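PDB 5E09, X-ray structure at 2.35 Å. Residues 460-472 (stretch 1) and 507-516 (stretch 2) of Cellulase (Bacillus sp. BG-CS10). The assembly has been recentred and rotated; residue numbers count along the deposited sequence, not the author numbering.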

ATOM      1  N   THR A 460      12.184  15.132   0.476  1.00 35.77           N
ATOM      2  CA  THR A 460      11.749  15.402  -0.891  1.00 39.41           C
ATOM      3  C   THR A 460      12.683  16.365  -1.621  1.00 35.82           C
ATOM      4  O   THR A 460      13.703  16.768  -1.079  1.00 37.71           O
ATOM      5  CB  THR A 460      10.312  15.965  -0.920  1.00 48.12           C
ATOM      6  OG1 THR A 460       9.897  16.145  -2.279  1.00 46.74           O
ATOM      7  CG2 THR A 460      10.228  17.291  -0.172  1.00 39.05           C
HETATM    8  N   MSE A 461      12.337  16.711  -2.858  1.00 40.17           N
HETATM    9  CA  MSE A 461      13.208  17.528  -3.708  1.00 38.52           C
HETATM   10  C   MSE A 461      12.396  18.460  -4.604  1.00 43.32           C
HETATM   11  O   MSE A 461      11.476  18.021  -5.298  1.00 44.05           O
HETATM   12  CB  MSE A 461      14.116  16.639  -4.579  1.00 35.43           C
HETATM   13  CG  MSE A 461      15.021  17.428  -5.529  1.00 39.45           C
HETATM   14 SE   MSE A 461      15.945  16.398  -6.927  0.55 33.30          SE
HETATM   15  CE  MSE A 461      14.484  16.150  -8.186  1.00 32.63           C
ATOM     16  N   GLU A 462      12.734  19.744  -4.582  1.00 35.03           N
ATOM     17  CA  GLU A 462      12.156  20.701  -5.515  1.00 41.10           C
ATOM     18  C   GLU A 462      13.073  20.909  -6.711  1.00 43.82           C
ATOM     19  O   GLU A 462      14.294  20.843  -6.586  1.00 38.33           O
ATOM     20  CB  GLU A 462      11.886  22.041  -4.839  1.00 37.00           C
ATOM     21  CG  GLU A 462      10.691  22.058  -3.916  1.00 43.07           C
ATOM     22  CD  GLU A 462      10.436  23.443  -3.342  1.00 64.99           C
ATOM     23  OE1 GLU A 462      11.128  23.825  -2.371  1.00 56.29           O
ATOM     24  OE2 GLU A 462       9.549  24.152  -3.868  1.00 60.10           O
ATOM     25  N   ALA A 463      12.474  21.167  -7.867  1.00 39.34           N
ATOM     26  CA  ALA A 463      13.225  21.469  -9.075  1.00 32.89           C
ATOM     27  C   ALA A 463      12.575  22.628  -9.812  1.00 42.18           C
ATOM     28  O   ALA A 463      11.443  22.511 -10.270  1.00 44.91           O
ATOM     29  CB  ALA A 463      13.301  20.251  -9.970  1.00 32.47           C
ATOM     30  N   VAL A 464      13.275  23.753  -9.914  1.00 44.49           N
ATOM     31  CA  VAL A 464      12.757  24.881 -10.694  1.00 41.64           C
ATOM     32  C   VAL A 464      13.822  25.374 -11.651  1.00 39.60           C
ATOM     33  O   VAL A 464      15.000  25.234 -11.380  1.00 48.36           O
ATOM     34  CB  VAL A 464      12.302  26.056  -9.807  1.00 38.55           C
ATOM     35  CG1 VAL A 464      11.128  25.648  -8.926  1.00 39.41           C
ATOM     36  CG2 VAL A 464      13.459  26.571  -8.968  1.00 43.25           C
ATOM     37  N   TYR A 465      13.422  25.943 -12.777  1.00 41.12           N
ATOM     38  CA  TYR A 465      14.407  26.519 -13.681  1.00 54.71           C
ATOM     39  C   TYR A 465      14.940  27.815 -13.099  1.00 55.54           C
ATOM     40  O   TYR A 465      14.363  28.360 -12.155  1.00 48.90           O
ATOM     41  CB  TYR A 465      13.815  26.760 -15.065  1.00 43.72           C
ATOM     42  CG  TYR A 465      13.533  25.486 -15.813  1.00 44.92           C
ATOM     43  CD1 TYR A 465      14.570  24.662 -16.236  1.00 46.90           C
ATOM     44  CD2 TYR A 465      12.233  25.100 -16.092  1.00 41.53           C
ATOM     45  CE1 TYR A 465      14.314  23.491 -16.920  1.00 43.04           C
ATOM     46  CE2 TYR A 465      11.968  23.937 -16.774  1.00 39.53           C
ATOM     47  CZ  TYR A 465      13.007  23.139 -17.187  1.00 39.79           C
ATOM     48  OH  TYR A 465      12.729  21.981 -17.869  1.00 50.80           O
ATOM     49  N   ALA A 466      16.041  28.301 -13.665  1.00 50.54           N
ATOM     50  CA  ALA A 466      16.686  29.517 -13.180  1.00 59.26           C
ATOM     51  C   ALA A 466      15.726  30.706 -13.184  1.00 61.32           C
ATOM     52  O   ALA A 466      15.899  31.646 -12.410  1.00 69.29           O
ATOM     53  CB  ALA A 466      17.923  29.830 -14.013  1.00 54.15           C
ATOM     54  N   ASN A 467      14.710  30.653 -14.042  1.00 54.54           N
ATOM     55  CA  ASN A 467      13.717  31.718 -14.105  1.00 61.73           C
ATOM     56  C   ASN A 467      12.581  31.548 -13.088  1.00 78.53           C
ATOM     57  O   ASN A 467      11.714  32.413 -12.975  1.00 79.01           O
ATOM     58  CB  ASN A 467      13.137  31.831 -15.522  1.00 60.16           C
ATOM     59  CG  ASN A 467      12.361  30.596 -15.946  1.00 62.86           C
ATOM     60  OD1 ASN A 467      12.228  29.634 -15.192  1.00 66.92           O
ATOM     61  ND2 ASN A 467      11.831  30.626 -17.166  1.00 65.77           N
ATOM     62  N   GLY A 468      12.585  30.433 -12.358  1.00 82.13           N
ATOM     63  CA  GLY A 468      11.586  30.190 -11.325  1.00 67.12           C
ATOM     64  C   GLY A 468      10.452  29.266 -11.741  1.00 57.12           C
ATOM     65  O   GLY A 468       9.585  28.931 -10.941  1.00 75.15           O
ATOM     66  N   GLU A 469      10.463  28.850 -13.000  1.00 54.77           N
ATOM     67  CA  GLU A 469       9.443  27.959 -13.544  1.00 53.97           C
ATOM     68  C   GLU A 469       9.692  26.493 -13.144  1.00 55.06           C
ATOM     69  O   GLU A 469      10.840  26.049 -13.075  1.00 52.88           O
ATOM     70  CB  GLU A 469       9.410  28.123 -15.066  1.00 52.31           C
ATOM     71  CG  GLU A 469       8.590  27.117 -15.843  1.00 62.34           C
ATOM     72  CD  GLU A 469       8.612  27.414 -17.336  1.00 86.23           C
ATOM     73  OE1 GLU A 469       9.012  28.542 -17.713  1.00 56.86           O
ATOM     74  OE2 GLU A 469       8.239  26.525 -18.133  1.00 79.62           O
ATOM     75  N   PHE A 470       8.622  25.745 -12.879  1.00 48.01           N
ATOM     76  CA  PHE A 470       8.753  24.367 -12.398  1.00 43.70           C
ATOM     77  C   PHE A 470       9.377  23.448 -13.444  1.00 50.46           C
ATOM     78  O   PHE A 470       8.901  23.372 -14.576  1.00 55.56           O
ATOM     79  CB  PHE A 470       7.393  23.805 -11.979  1.00 46.26           C
ATOM     80  CG  PHE A 470       6.732  24.568 -10.864  1.00 39.00           C
ATOM     81  CD1 PHE A 470       7.468  25.395 -10.035  1.00 40.89           C
ATOM     82  CD2 PHE A 470       5.368  24.451 -10.644  1.00 49.76           C
ATOM     83  CE1 PHE A 470       6.856  26.096  -9.010  1.00 46.46           C
ATOM     84  CE2 PHE A 470       4.749  25.148  -9.619  1.00 42.26           C
ATOM     85  CZ  PHE A 470       5.495  25.971  -8.802  1.00 45.84           C
ATOM     86  N   ALA A 471      10.437  22.745 -13.057  1.00 39.10           N
ATOM     87  CA  ALA A 471      11.141  21.849 -13.971  1.00 50.89           C
ATOM     88  C   ALA A 471      10.773  20.387 -13.734  1.00 46.70           C
ATOM     89  O   ALA A 471      10.382  20.016 -12.630  1.00 52.38           O
ATOM     90  CB  ALA A 471      12.654  22.035 -13.832  1.00 41.92           C
ATOM     91  N   GLY A 472      10.902  19.567 -14.776  1.00 51.55           N
ATOM     92  CA  GLY A 472      10.764  18.123 -14.652  1.00 39.29           C
ATOM     93  C   GLY A 472       9.346  17.593 -14.743  1.00 40.87           C
ATOM     94  O   GLY A 472       8.415  18.355 -14.986  1.00 49.43           O
ATOM     95  N   ASP A 507      17.228  22.313 -21.848  1.00 58.30           N
ATOM     96  CA  ASP A 507      18.629  22.660 -21.618  1.00 54.41           C
ATOM     97  C   ASP A 507      18.713  24.005 -20.911  1.00 51.07           C
ATOM     98  O   ASP A 507      18.448  25.045 -21.512  1.00 60.01           O
ATOM     99  CB  ASP A 507      19.410  22.716 -22.934  1.00 55.33           C
ATOM    100  CG  ASP A 507      19.385  21.400 -23.687  1.00 63.76           C
ATOM    101  OD1 ASP A 507      19.691  20.353 -23.072  1.00 50.00           O
ATOM    102  OD2 ASP A 507      19.064  21.418 -24.895  1.00 73.21           O
ATOM    103  N   ASP A 508      19.089  23.982 -19.640  1.00 46.80           N
ATOM    104  CA  ASP A 508      19.015  25.168 -18.803  1.00 48.30           C
ATOM    105  C   ASP A 508      19.695  24.917 -17.469  1.00 57.68           C
ATOM    106  O   ASP A 508      20.177  23.816 -17.199  1.00 48.90           O
ATOM    107  CB  ASP A 508      17.554  25.559 -18.571  1.00 49.62           C
ATOM    108  CG  ASP A 508      17.374  27.026 -18.235  1.00 58.84           C
ATOM    109  OD1 ASP A 508      18.374  27.698 -17.906  1.00 69.01           O
ATOM    110  OD2 ASP A 508      16.217  27.505 -18.289  1.00 69.54           O
ATOM    111  N   ASP A 509      19.733  25.950 -16.638  1.00 63.91           N
ATOM    112  CA  ASP A 509      20.100  25.788 -15.244  1.00 51.55           C
ATOM    113  C   ASP A 509      18.872  25.323 -14.484  1.00 42.95           C
ATOM    114  O   ASP A 509      17.771  25.835 -14.686  1.00 47.32           O
ATOM    115  CB  ASP A 509      20.641  27.093 -14.664  1.00 53.28           C
ATOM    116  CG  ASP A 509      22.114  27.273 -14.932  1.00 57.50           C
ATOM    117  OD1 ASP A 509      22.655  26.516 -15.764  1.00 57.59           O
ATOM    118  OD2 ASP A 509      22.731  28.169 -14.319  1.00 81.79           O
ATOM    119  N   ILE A 510      19.066  24.328 -13.634  1.00 39.56           N
ATOM    120  CA  ILE A 510      17.998  23.797 -12.805  1.00 53.42           C
ATOM    121  C   ILE A 510      18.402  23.909 -11.342  1.00 48.55           C
ATOM    122  O   ILE A 510      19.416  23.364 -10.929  1.00 44.84           O
ATOM    123  CB  ILE A 510      17.683  22.331 -13.155  1.00 38.36           C
ATOM    124  CG1 ILE A 510      17.362  22.200 -14.645  1.00 42.63           C
ATOM    125  CG2 ILE A 510      16.535  21.816 -12.310  1.00 42.85           C
ATOM    126  CD1 ILE A 510      17.629  20.823 -15.215  1.00 43.51           C
ATOM    127  N   HIS A 511      17.621  24.651 -10.571  1.00 51.95           N
ATOM    128  CA  HIS A 511      17.838  24.768  -9.139  1.00 46.23           C
ATOM    129  C   HIS A 511      17.074  23.671  -8.410  1.00 35.48           C
ATOM    130  O   HIS A 511      15.842  23.605  -8.476  1.00 44.92           O
ATOM    131  CB  HIS A 511      17.415  26.151  -8.636  1.00 42.40           C
ATOM    132  CG  HIS A 511      18.270  27.269  -9.152  1.00 46.29           C
ATOM    133  ND1 HIS A 511      18.343  27.598 -10.487  1.00 58.78           N
ATOM    134  CD2 HIS A 511      19.099  28.126  -8.508  1.00 65.78           C
ATOM    135  CE1 HIS A 511      19.174  28.612 -10.646  1.00 64.72           C
ATOM    136  NE2 HIS A 511      19.645  28.952  -9.460  1.00 66.34           N
ATOM    137  N   LEU A 512      17.822  22.801  -7.740  1.00 32.41           N
ATOM    138  CA  LEU A 512      17.263  21.761  -6.892  1.00 39.63           C
ATOM    139  C   LEU A 512      17.325  22.187  -5.430  1.00 46.92           C
ATOM    140  O   LEU A 512      18.331  22.749  -4.969  1.00 42.22           O
ATOM    141  CB  LEU A 512      18.002  20.425  -7.069  1.00 33.47           C
ATOM    142  CG  LEU A 512      18.260  19.878  -8.475  1.00 42.00           C
ATOM    143  CD1 LEU A 512      19.115  18.617  -8.412  1.00 33.84           C
ATOM    144  CD2 LEU A 512      16.959  19.610  -9.212  1.00 34.33           C
ATOM    145  N   THR A 513      16.245  21.911  -4.708  1.00 38.91           N
ATOM    146  CA  THR A 513      16.195  22.148  -3.276  1.00 35.48           C
ATOM    147  C   THR A 513      15.858  20.852  -2.569  1.00 35.18           C
ATOM    148  O   THR A 513      14.730  20.385  -2.658  1.00 34.74           O
ATOM    149  CB  THR A 513      15.136  23.204  -2.903  1.00 48.08           C
ATOM    150  OG1 THR A 513      15.350  24.394  -3.667  1.00 35.72           O
ATOM    151  CG2 THR A 513      15.195  23.526  -1.407  1.00 39.38           C
ATOM    152  N   PHE A 514      16.823  20.262  -1.873  1.00 36.75           N
ATOM    153  CA  PHE A 514      16.538  19.049  -1.110  1.00 33.70           C
ATOM    154  C   PHE A 514      16.010  19.372   0.293  1.00 39.71           C
ATOM    155  O   PHE A 514      16.650  20.101   1.062  1.00 36.20           O
ATOM    156  CB  PHE A 514      17.780  18.166  -1.025  1.00 34.17           C
ATOM    157  CG  PHE A 514      18.208  17.603  -2.352  1.00 37.10           C
ATOM    158  CD1 PHE A 514      17.668  16.416  -2.818  1.00 31.28           C
ATOM    159  CD2 PHE A 514      19.139  18.268  -3.138  1.00 40.30           C
ATOM    160  CE1 PHE A 514      18.055  15.892  -4.039  1.00 39.15           C
ATOM    161  CE2 PHE A 514      19.532  17.753  -4.365  1.00 42.76           C
ATOM    162  CZ  PHE A 514      18.987  16.560  -4.815  1.00 39.46           C
ATOM    163  N   HIS A 515      14.826  18.839   0.591  1.00 33.41           N
ATOM    164  CA  HIS A 515      14.212  18.941   1.911  1.00 34.19           C
ATOM    165  C   HIS A 515      14.490  17.682   2.728  1.00 39.92           C
ATOM    166  O   HIS A 515      14.113  16.562   2.324  1.00 35.73           O
ATOM    167  CB  HIS A 515      12.695  19.151   1.805  1.00 32.97           C
ATOM    168  CG  HIS A 515      12.293  20.403   1.082  1.00 49.51           C
ATOM    169  ND1 HIS A 515      11.550  21.400   1.678  1.00 43.94           N
ATOM    170  CD2 HIS A 515      12.510  20.809  -0.192  1.00 49.68           C
ATOM    171  CE1 HIS A 515      11.333  22.368   0.806  1.00 42.18           C
ATOM    172  NE2 HIS A 515      11.908  22.035  -0.337  1.00 52.95           N
ATOM    173  N   PHE A 516      15.134  17.887   3.878  1.00 33.97           N
ATOM    174  CA  PHE A 516      15.474  16.826   4.824  1.00 39.59           C
ATOM    175  C   PHE A 516      14.509  16.811   6.006  1.00 39.28           C
ATOM    176  O   PHE A 516      13.880  17.821   6.313  1.00 36.07           O
ATOM    177  CB  PHE A 516      16.906  16.998   5.332  1.00 33.49           C
ATOM    178  CG  PHE A 516      17.949  16.777   4.286  1.00 36.51           C
ATOM    179  CD1 PHE A 516      18.261  17.775   3.377  1.00 33.80           C
ATOM    180  CD2 PHE A 516      18.620  15.567   4.209  1.00 33.86           C
ATOM    181  CE1 PHE A 516      19.222  17.567   2.405  1.00 39.35           C
ATOM    182  CE2 PHE A 516      19.586  15.357   3.239  1.00 39.20           C
ATOM    183  CZ  PHE A 516      19.882  16.355   2.336  1.00 32.87           C
TER

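Two antiparallel strands, residues 460-465 and 509-516, lie side by side, and their backbones supply most of the polar bonding between them. Three pairs of residues face each other with both amides engaged. Thr460 N donates to His515 O (3.0 Å), and His515 N returns the bond to Thr460 O (2.9 Å). Two residues on, Glu462 N reaches Thr513 O (2.8 Å) and Thr513 N reaches Glu462 O (2.9 Å); then Val464 N bonds to His511 O (2.9 Å) and His511 N to Val464 O (2.8 Å). The ladder frays at its end, where Ala466 N makes only a weak bond to Asp509 O, 3.2 Å long and bent to 134°.

Between these pairs, alpha carbons approach the same carbonyls. Leu512 CA lies 3.1 Å from Glu462 O, and Met461 CA 3.4 Å from Thr513 O, so each of these oxygens receives a CA-H contact besides its amide hydrogen bond.

Alternation along the strands sorts the side chains onto two faces. One carries Met461, Ala463, Tyr465, Ile510, Leu512 and Phe514, all buried. Met461, here selenomethionine, has a long, flexible side chain that suits packing against a ring: its CG sits over the face of Phe514, 4.1 Å from the ring centroid, while SE comes within 3.6 Å of Phe514 CE1 and 4.1 Å of Leu512 CD2. Ala463 is small, yet its CB still touches Leu512 CD2 at 3.8 Å. Tyr465 lays CE1 4.0 Å from Ile510 CG1, combining an apolar ring with a hydroxyl that is hydrogen-bonded just outside the stretches.

The other face, with Thr460, Glu462, Val464, His511, Thr513 and His515, is more polar and mostly partly exposed. Here His515 NE2 donates to Glu462 OE1 (2.8 Å), a diagonal link that meets the imidazole at its edge, near the ring plane. The second carboxylate oxygen, OE2, and Thr513 OG1 are satisfied elsewhere in the structure. Beta-branched Thr460 and Val464 fit the extended backbone, and Thr460 CG2 packs 3.7 Å from His515 CB.

Beyond the strand, a type I turn from Tyr465 to Gly468 is closed by Gly468 N to Tyr465 O (2.7 Å). Gly468 has a phi of 100°, and a CB there would jam against the preceding carbonyl oxygen. Asn467 OD1 accepts from Glu469 N (2.9 Å), while Asp508 OD1 accepts from Asp509 N (2.6 Å); each short polar side chain thus satisfies a nearby backbone amide. After the turn, Ala471 N bonds to Ala463 O (3.0 Å), and Ala471 CB rests 4.2 Å from Ile510 CG2.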